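Local coordinates for UDP-N-acetylglucosamine 2-epimerase (Listeria monocytogenes, PDB 3OT5), which probably interconverts UDP-N-acetylglucosamine and UDP-N-acetylmannosamine by inverting the configuration at carbon 2 of the sugar, within a two-domain fold of Rossmann type, at residues A26-M31 / P115-V120; A44-A49 / N382-A387; Q138-H143 / A170-S175. All blocks are in the same frame, centred on the assembly; numbering follows the deposited sequence.

How the contacts relate
The three contacts belong to one Rossmann-like domain. Contacts 1 and 3 share a parallel sheet, their centres about 11 Å apart, and the neighbouring strands 117-121 and 140-144 join them: Val118 N is 2.9 Å from Met140 O, and Val118 O 2.8 Å from Gly142 N. Contact 2 packs two helices against this sheet, its centre about 12 Å from contact 1's and about 14 Å from contact 3's. Leu46 CD2 reaches Leu119 CD1 of contact 1 at 3.8 Å, while Ile384 and Ala387 meet the ring of Phe174 in contact 3. Helix 380-392 thus returns to the N-terminal domain. The Asn382 side chain lies about 4 Å from a bound PEG, probably from the crystallisation liquor.

Contact 1. Residues A26-M31 / P115-V120; sequences AKIKVM and PDIVLV
Strands 28-31 and 117-120 run parallel, their short axes 30° apart, with Val30 paired to Ile117 and Met31 to Val118. Met31 N donates to Ile117 O at 2.9 Å, and Leu119 N to Met31 O at 2.8 Å. Where the second strand begins, Lys29 O takes two N-H groups, those of Asp116 and Ile117, and the carboxylate of Asp116 continues the pairing: its OD2 accepts Lys29 N at 2.9 Å in a nearly straight bond (168°), although the donor stands above the carboxylate plane. With CG beside its own backbone N (chi1 -63°), Asp116 turns this oxygen back to the first strand. On the face of Val30 and Ile117, their CG2 methyls lie side by side at 3.6 Å, while Val30 CG1 presses closely on Leu119 CD1 at 3.5 Å. On the face of Met31, the chain bends at its last torsion and brings CE to 3.5 Å from Pro115 CG. The aliphatic part of Lys29 runs past Pro115 toward a salt bridge of NZ with Glu113. Asp116 therefore acts as an acceptor for a strand N-H where the regular pairing starts, and apolar contacts flank the backbones on both faces.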
loop_
_atom_site.group_PDB
_atom_site.type_symbol
_atom_site.label_atom_id
_atom_site.label_comp_id
_atom_site.label_asym_id
_atom_site.label_seq_id
_atom_site.Cartn_x
_atom_site.Cartn_y
_atom_site.Cartn_z
ATOM N N ALA A 26 8.701 -29.590 -15.281
ATOM C CA ALA A 26 8.851 -28.161 -15.692
ATOM C C ALA A 26 8.018 -27.237 -14.801
ATOM O O ALA A 26 6.799 -27.407 -14.673
ATOM C CB ALA A 26 8.448 -27.985 -17.149
ATOM N N LYS A 27 8.678 -26.257 -14.190
ATOM C CA LYS A 27 8.002 -25.318 -13.329
ATOM C C LYS A 27 7.629 -24.068 -14.109
ATOM O O LYS A 27 8.096 -23.847 -15.233
ATOM C CB LYS A 27 8.928 -24.851 -12.194
ATOM C CG LYS A 27 9.598 -25.928 -11.367
ATOM C CD LYS A 27 8.620 -26.835 -10.662
ATOM C CE LYS A 27 9.364 -27.745 -9.694
ATOM N NZ LYS A 27 10.444 -28.476 -10.381
ATOM N N ILE A 28 6.788 -23.251 -13.488
ATOM C CA ILE A 28 6.416 -21.968 -14.036
ATOM C C ILE A 28 7.439 -21.028 -13.409
ATOM O O ILE A 28 7.431 -20.827 -12.193
ATOM C CB ILE A 28 5.000 -21.542 -13.629
ATOM C CG1 ILE A 28 3.984 -22.587 -14.106
ATOM C CG2 ILE A 28 4.677 -20.157 -14.206
ATOM C CD1 ILE A 28 2.553 -22.275 -13.703
ATOM N N LYS A 29 8.358 -20.502 -14.217
ATOM C CA LYS A 29 9.374 -19.614 -13.685
ATOM C C LYS A 29 8.844 -18.200 -13.675
ATOM O O LYS A 29 8.610 -17.621 -14.718
ATOM C CB LYS A 29 10.682 -19.713 -14.477
ATOM C CG LYS A 29 11.799 -18.848 -13.887
ATOM C CD LYS A 29 13.140 -19.158 -14.526
ATOM C CE LYS A 29 14.274 -18.464 -13.796
ATOM N NZ LYS A 29 15.597 -18.798 -14.374
ATOM N N VAL A 30 8.632 -17.670 -12.477
ATOM C CA VAL A 30 8.108 -16.321 -12.288
ATOM C C VAL A 30 9.197 -15.386 -11.787
ATOM O O VAL A 30 9.836 -15.647 -10.767
ATOM C CB VAL A 30 7.001 -16.281 -11.255
ATOM C CG1 VAL A 30 6.461 -14.840 -11.118
ATOM C CG2 VAL A 30 5.884 -17.251 -11.610
ATOM N N MET A 31 9.395 -14.301 -12.514
ATOM C CA MET A 31 10.372 -13.300 -12.173
ATOM C C MET A 31 9.619 -12.111 -11.633
ATOM O O MET A 31 8.866 -11.491 -12.354
ATOM C CB MET A 31 11.174 -12.892 -13.412
ATOM C CG MET A 31 12.172 -11.812 -13.142
ATOM S SD MET A 31 13.145 -11.384 -14.580
ATOM C CE MET A 31 14.016 -12.927 -14.856
ATOM N N PRO A 115 12.464 -16.386 -17.971
ATOM C CA PRO A 115 11.300 -16.726 -17.196
ATOM C C PRO A 115 10.071 -16.859 -18.065
ATOM O O PRO A 115 10.002 -16.296 -19.162
ATOM C CB PRO A 115 11.123 -15.512 -16.288
ATOM C CG PRO A 115 11.682 -14.381 -17.082
ATOM C CD PRO A 115 12.885 -14.994 -17.735
ATOM N N ASP A 116 9.099 -17.602 -17.559
ATOM C CA ASP A 116 7.836 -17.781 -18.243
ATOM C C ASP A 116 6.972 -16.548 -18.067
ATOM O O ASP A 116 6.146 -16.229 -18.911
ATOM C CB ASP A 116 7.132 -18.979 -17.665
ATOM C CG ASP A 116 7.903 -20.235 -17.894
ATOM O OD1 ASP A 116 8.486 -20.361 -18.987
ATOM O OD2 ASP A 116 7.927 -21.093 -17.003
ATOM N N ILE A 117 7.161 -15.843 -16.963
ATOM C CA ILE A 117 6.357 -14.673 -16.715
ATOM C C ILE A 117 7.085 -13.733 -15.815
ATOM O O ILE A 117 7.793 -14.142 -14.900
ATOM C CB ILE A 117 4.990 -15.049 -16.116
ATOM C CG1 ILE A 117 4.109 -13.807 -15.928
ATOM C CG2 ILE A 117 5.158 -15.781 -14.780
ATOM C CD1 ILE A 117 2.711 -14.143 -15.457
ATOM N N VAL A 118 6.913 -12.455 -16.096
ATOM C CA VAL A 118 7.530 -11.418 -15.316
ATOM C C VAL A 118 6.413 -10.636 -14.670
ATOM O O VAL A 118 5.416 -10.305 -15.337
ATOM C CB VAL A 118 8.367 -10.489 -16.181
ATOM C CG1 VAL A 118 9.023 -9.402 -15.305
ATOM C CG2 VAL A 118 9.424 -11.285 -16.909
ATOM N N LEU A 119 6.564 -10.357 -13.374
ATOM C CA LEU A 119 5.555 -9.603 -12.648
ATOM C C LEU A 119 6.121 -8.269 -12.248
ATOM O O LEU A 119 7.173 -8.192 -11.594
ATOM C CB LEU A 119 5.062 -10.342 -11.405
ATOM C CG LEU A 119 4.475 -11.727 -11.647
ATOM C CD1 LEU A 119 4.132 -12.389 -10.313
ATOM C CD2 LEU A 119 3.263 -11.639 -12.573
ATOM N N VAL A 120 5.428 -7.217 -12.679
ATOM C CA VAL A 120 5.803 -5.852 -12.356
ATOM C C VAL A 120 4.651 -5.317 -11.528
ATOM O O VAL A 120 3.486 -5.788 -11.630
ATOM C CB VAL A 120 6.075 -5.004 -13.613
ATOM C CG1 VAL A 120 7.260 -5.638 -14.459
ATOM C CG2 VAL A 120 4.836 -4.883 -14.447
#

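Contact 2. Residues A44-A49 / N382-A387; sequences APLVLA and NRILAA
Leu46 and Ile384 meet at about a right angle, the CD1 methyl of Leu46 lying 3.5 Å from both CB and CG2 of Ile384. CD1 carries the close contact, and the second methyl, Leu46 CD2, lies farther off, 4.1 Å from Ile384 CD1. Leu46 CD1 also comes within 4.3 Å of Leu385 CD2. Leu46 gets there because its CG lies opposite the backbone N (chi1 -166°), which carries the branches across to the other helix. Ile384 presents CG2 from the matching position, with its CG1 beside the backbone N (chi1 -67°). Ala49 and Leu385 point their CB atoms toward the opposite helix, Leu385 CG standing 3.9 Å from Ala49 CB, though the exact fit of the Leu385 CD1 methyl there is doubtful; the amide of Asn382, more exposed, borders this pair. No hydrogen bond crosses; the side chains meet through carbon. The two short helical segments cross at -55° with their axes 9.5 Å apart, and the nearest CA atoms are those of Ala49 and Asn382, at 6.5 Å. Val144 of strand 140-144 touches both Leu46 and Ile384, Val47 leans on strand 57-63, and helix 200-208 covers Pro45, Leu48 and Ile384.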
loop_
_atom_site.group_PDB
_atom_site.type_symbol
_atom_site.label_atom_id
_atom_site.label_comp_id
_atom_site.label_asym_id
_atom_site.label_seq_id
_atom_site.Cartn_x
_atom_site.Cartn_y
_atom_site.Cartn_z
ATOM N N ALA A 44 6.511 -8.780 -1.853
ATOM C CA ALA A 44 7.007 -9.844 -0.959
ATOM C C ALA A 44 5.980 -10.963 -0.711
ATOM O O ALA A 44 6.308 -12.131 -0.879
ATOM C CB ALA A 44 7.475 -9.260 0.370
ATOM N N PRO A 45 4.728 -10.609 -0.332
ATOM C CA PRO A 45 3.715 -11.626 -0.070
ATOM C C PRO A 45 3.494 -12.552 -1.256
ATOM O O PRO A 45 3.258 -13.745 -1.088
ATOM C CB PRO A 45 2.444 -10.802 0.191
ATOM C CG PRO A 45 2.895 -9.498 0.547
ATOM C CD PRO A 45 4.158 -9.265 -0.230
ATOM N N LEU A 46 3.555 -11.980 -2.448
ATOM C CA LEU A 46 3.380 -12.723 -3.677
ATOM C C LEU A 46 4.573 -13.670 -3.828
ATOM O O LEU A 46 4.413 -14.851 -4.177
ATOM C CB LEU A 46 3.271 -11.740 -4.840
ATOM C CG LEU A 46 2.764 -12.192 -6.206
ATOM C CD1 LEU A 46 1.415 -12.895 -6.080
ATOM C CD2 LEU A 46 2.659 -10.965 -7.120
ATOM N N VAL A 47 5.769 -13.173 -3.535
ATOM C CA VAL A 47 6.957 -14.010 -3.615
ATOM C C VAL A 47 6.817 -15.158 -2.604
ATOM O O VAL A 47 7.097 -16.315 -2.940
ATOM C CB VAL A 47 8.250 -13.219 -3.383
ATOM C CG1 VAL A 47 9.449 -14.159 -3.322
ATOM C CG2 VAL A 47 8.423 -12.180 -4.481
ATOM N N LEU A 48 6.382 -14.845 -1.382
ATOM C CA LEU A 48 6.158 -15.885 -0.372
ATOM C C LEU A 48 5.206 -16.946 -0.892
ATOM O O LEU A 48 5.490 -18.135 -0.769
ATOM C CB LEU A 48 5.582 -15.332 0.936
ATOM C CG LEU A 48 6.472 -14.527 1.867
ATOM C CD1 LEU A 48 5.704 -14.211 3.159
ATOM C CD2 LEU A 48 7.736 -15.307 2.172
ATOM N N ALA A 49 4.070 -16.514 -1.443
ATOM C CA ALA A 49 3.070 -17.435 -1.996
ATOM C C ALA A 49 3.688 -18.379 -3.043
ATOM O O ALA A 49 3.386 -19.578 -3.071
ATOM C CB ALA A 49 1.922 -16.666 -2.598
ATOM N N ASN A 382 -2.636 -15.306 -3.195
ATOM C CA ASN A 382 -3.154 -16.622 -3.534
ATOM C C ASN A 382 -3.984 -16.561 -4.798
ATOM O O ASN A 382 -3.861 -17.424 -5.665
ATOM C CB ASN A 382 -3.956 -17.173 -2.363
ATOM C CG ASN A 382 -3.117 -17.310 -1.124
ATOM O OD1 ASN A 382 -3.357 -16.630 -0.132
ATOM N ND2 ASN A 382 -2.056 -18.109 -1.208
ATOM N N ARG A 383 -4.825 -15.539 -4.909
ATOM C CA ARG A 383 -5.633 -15.354 -6.113
ATOM C C ARG A 383 -4.716 -15.061 -7.304
ATOM O O ARG A 383 -4.934 -15.557 -8.395
ATOM C CB ARG A 383 -6.655 -14.231 -5.932
ATOM C CG ARG A 383 -7.713 -14.519 -4.835
ATOM C CD ARG A 383 -8.791 -13.450 -4.788
ATOM N NE ARG A 383 -9.724 -13.694 -3.690
ATOM C CZ ARG A 383 -9.572 -13.232 -2.450
ATOM N NH1 ARG A 383 -8.538 -12.476 -2.129
ATOM N NH2 ARG A 383 -10.466 -13.516 -1.532
ATOM N N ILE A 384 -3.673 -14.269 -7.091
ATOM C CA ILE A 384 -2.750 -13.967 -8.189
ATOM C C ILE A 384 -2.113 -15.273 -8.694
ATOM O O ILE A 384 -2.128 -15.540 -9.891
ATOM C CB ILE A 384 -1.680 -12.922 -7.791
ATOM C CG1 ILE A 384 -2.332 -11.559 -7.556
ATOM C CG2 ILE A 384 -0.594 -12.772 -8.890
ATOM C CD1 ILE A 384 -1.363 -10.492 -7.017
ATOM N N LEU A 385 -1.591 -16.092 -7.781
ATOM C CA LEU A 385 -0.952 -17.349 -8.168
ATOM C C LEU A 385 -1.924 -18.289 -8.860
ATOM O O LEU A 385 -1.579 -18.883 -9.872
ATOM C CB LEU A 385 -0.291 -18.059 -6.983
ATOM C CG LEU A 385 0.904 -17.348 -6.340
ATOM C CD1 LEU A 385 1.564 -18.283 -5.316
ATOM C CD2 LEU A 385 1.922 -16.918 -7.397
ATOM N N ALA A 386 -3.135 -18.414 -8.326
ATOM C CA ALA A 386 -4.135 -19.290 -8.940
ATOM C C ALA A 386 -4.394 -18.791 -10.353
ATOM O O ALA A 386 -4.556 -19.576 -11.280
ATOM C CB ALA A 386 -5.426 -19.324 -8.118
ATOM N N ALA A 387 -4.416 -17.472 -10.508
ATOM C CA ALA A 387 -4.622 -16.858 -11.804
ATOM C C ALA A 387 -3.481 -17.276 -12.757
ATOM O O ALA A 387 -3.717 -17.721 -13.887
ATOM C CB ALA A 387 -4.680 -15.332 -11.647
#

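Contact 3. Residues Q138-H143 / A170-S175; sequences QKMLGH and ADIHFS
Met140 reaches across to Asp171 and Ile172 with a fully extended chain. Its CB stands 4.0 Å from Asp171 OD2; CG, opposite the backbone N (chi1 -174°), comes to 3.6 Å from the same oxygen and also brushes Asp171 CB; CE ends 3.7 Å from Ile172 CG2. Asp171 OD2 has its main partner in the backbone: Leu141 N donates to its anti lone pair at 2.8 Å, with an angle of 161° at the hydrogen. Leu141 O in turn accepts from both Asp171 N and Ile172 N, each in the carbonyl plane, after which regular parallel pairing continues through His143 N to Ile172 O and Phe174 N to His143 O. Gly142 pairs with Ile172, its CA 3.5 Å from Ile172 CG2, and has CE2 of the Phe174 ring close by. On the face of His143 and His173, Ala170 CB packs against His143 CB. One water at the edge of both imidazoles, in their planes, bridges them, 2.7 Å from His143 ND1 and 2.5 Å from His173 ND1, the latter bond short, while His143 NE2 is bonded to Gly122 O. Strand 140-144, helix 159-169 and strand 172-175 form a beta-alpha-beta crossover, and this side-by-side pairing of its two parallel strands is the repeating arrangement of a Rossmann-type sheet.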
loop_
_atom_site.group_PDB
_atom_site.type_symbol
_atom_site.label_atom_id
_atom_site.label_comp_id
_atom_site.label_asym_id
_atom_site.label_seq_id
_atom_site.Cartn_x
_atom_site.Cartn_y
_atom_site.Cartn_z
ATOM N N GLN A 138 9.463 -10.960 -25.461
ATOM C CA GLN A 138 8.304 -11.794 -25.729
ATOM C C GLN A 138 7.964 -12.782 -24.607
ATOM O O GLN A 138 7.698 -13.963 -24.863
ATOM C CB GLN A 138 8.447 -12.486 -27.072
ATOM C CG GLN A 138 8.518 -11.490 -28.212
ATOM C CD GLN A 138 8.508 -12.146 -29.566
ATOM O OE1 GLN A 138 8.972 -13.279 -29.733
ATOM N NE2 GLN A 138 7.977 -11.435 -30.555
ATOM N N LYS A 139 7.977 -12.278 -23.371
ATOM C CA LYS A 139 7.611 -13.056 -22.188
ATOM C C LYS A 139 6.265 -12.557 -21.717
ATOM O O LYS A 139 5.907 -11.394 -21.931
ATOM C CB LYS A 139 8.581 -12.859 -21.024
ATOM C CG LYS A 139 9.854 -13.670 -20.945
ATOM C CD LYS A 139 10.661 -13.701 -22.185
ATOM C CE LYS A 139 10.316 -14.895 -23.040
ATOM N NZ LYS A 139 10.803 -16.137 -22.377
ATOM N N MET A 140 5.531 -13.424 -21.039
ATOM C CA MET A 140 4.254 -13.028 -20.529
ATOM C C MET A 140 4.485 -12.001 -19.413
ATOM O O MET A 140 5.416 -12.130 -18.606
ATOM C CB MET A 140 3.483 -14.236 -20.032
ATOM C CG MET A 140 2.087 -13.895 -19.628
ATOM S SD MET A 140 1.184 -15.360 -19.202
ATOM C CE MET A 140 -0.421 -14.660 -18.791
ATOM N N LEU A 141 3.657 -10.964 -19.412
ATOM C CA LEU A 141 3.746 -9.882 -18.446
ATOM C C LEU A 141 2.521 -9.847 -17.552
ATOM O O LEU A 141 1.388 -9.762 -18.027
ATOM C CB LEU A 141 3.878 -8.532 -19.169
ATOM C CG LEU A 141 4.041 -7.302 -18.271
ATOM C CD1 LEU A 141 5.237 -7.453 -17.345
ATOM C CD2 LEU A 141 4.181 -6.037 -19.113
ATOM N N GLY A 142 2.760 -9.912 -16.252
ATOM C CA GLY A 142 1.694 -9.861 -15.276
ATOM C C GLY A 142 1.825 -8.534 -14.555
ATOM O O GLY A 142 2.935 -8.137 -14.170
ATOM N N HIS A 143 0.698 -7.857 -14.357
ATOM C CA HIS A 143 0.698 -6.546 -13.703
ATOM C C HIS A 143 -0.046 -6.604 -12.378
ATOM O O HIS A 143 -1.274 -6.758 -12.339
ATOM C CB HIS A 143 0.122 -5.536 -14.693
ATOM C CG HIS A 143 0.247 -4.105 -14.277
ATOM N ND1 HIS A 143 -0.613 -3.129 -14.729
ATOM C CD2 HIS A 143 1.086 -3.495 -13.410
ATOM C CE1 HIS A 143 -0.267 -1.968 -14.208
ATOM N NE2 HIS A 143 0.754 -2.164 -13.396
ATOM N N ALA A 170 0.705 -5.469 -20.583
ATOM C CA ALA A 170 0.346 -6.613 -19.752
ATOM C C ALA A 170 -0.528 -7.649 -20.457
ATOM O O ALA A 170 -1.426 -7.328 -21.249
ATOM C CB ALA A 170 -0.353 -6.132 -18.473
ATOM N N ASP A 171 -0.252 -8.906 -20.130
ATOM C CA ASP A 171 -1.006 -10.031 -20.635
ATOM C C ASP A 171 -2.021 -10.448 -19.591
ATOM O O ASP A 171 -3.037 -11.005 -19.916
ATOM C CB ASP A 171 -0.063 -11.181 -20.912
ATOM C CG ASP A 171 0.913 -10.853 -21.991
ATOM O OD1 ASP A 171 0.459 -10.543 -23.110
ATOM O OD2 ASP A 171 2.120 -10.934 -21.732
ATOM N N ILE A 172 -1.732 -10.166 -18.327
ATOM C CA ILE A 172 -2.630 -10.523 -17.247
ATOM C C ILE A 172 -2.592 -9.402 -16.203
ATOM O O ILE A 172 -1.531 -8.873 -15.851
ATOM C CB ILE A 172 -2.316 -11.959 -16.723
ATOM C CG1 ILE A 172 -3.293 -12.388 -15.634
ATOM C CG2 ILE A 172 -0.884 -12.064 -16.247
ATOM C CD1 ILE A 172 -3.196 -13.891 -15.327
ATOM N N HIS A 173 -3.779 -9.014 -15.757
ATOM C CA HIS A 173 -3.936 -7.907 -14.847
ATOM C C HIS A 173 -4.536 -8.367 -13.550
ATOM O O HIS A 173 -5.553 -9.071 -13.531
ATOM C CB HIS A 173 -4.870 -6.879 -15.484
ATOM C CG HIS A 173 -4.483 -6.504 -16.877
ATOM N ND1 HIS A 173 -3.743 -5.380 -17.171
ATOM C CD2 HIS A 173 -4.719 -7.120 -18.058
ATOM C CE1 HIS A 173 -3.554 -5.310 -18.476
ATOM N NE2 HIS A 173 -4.127 -6.361 -19.039
ATOM N N PHE A 174 -3.905 -7.955 -12.465
ATOM C CA PHE A 174 -4.361 -8.303 -11.155
ATOM C C PHE A 174 -4.806 -6.973 -10.556
ATOM O O PHE A 174 -4.006 -6.201 -10.067
ATOM C CB PHE A 174 -3.228 -8.982 -10.381
ATOM C CG PHE A 174 -2.557 -10.095 -11.154
ATOM C CD1 PHE A 174 -3.209 -11.293 -11.379
ATOM C CD2 PHE A 174 -1.268 -9.933 -11.656
ATOM C CE1 PHE A 174 -2.601 -12.312 -12.073
ATOM C CE2 PHE A 174 -0.644 -10.949 -12.346
ATOM C CZ PHE A 174 -1.317 -12.147 -12.570
ATOM N N SER A 175 -6.098 -6.689 -10.669
ATOM C CA SER A 175 -6.653 -5.442 -10.174
ATOM C C SER A 175 -6.932 -5.531 -8.689
ATOM O O SER A 175 -7.297 -6.587 -8.186
ATOM C CB SER A 175 -7.946 -5.102 -10.915
ATOM O OG SER A 175 -7.696 -4.915 -12.298
HETATM O O HOH W 1 -2.861 -3.203 -16.262
#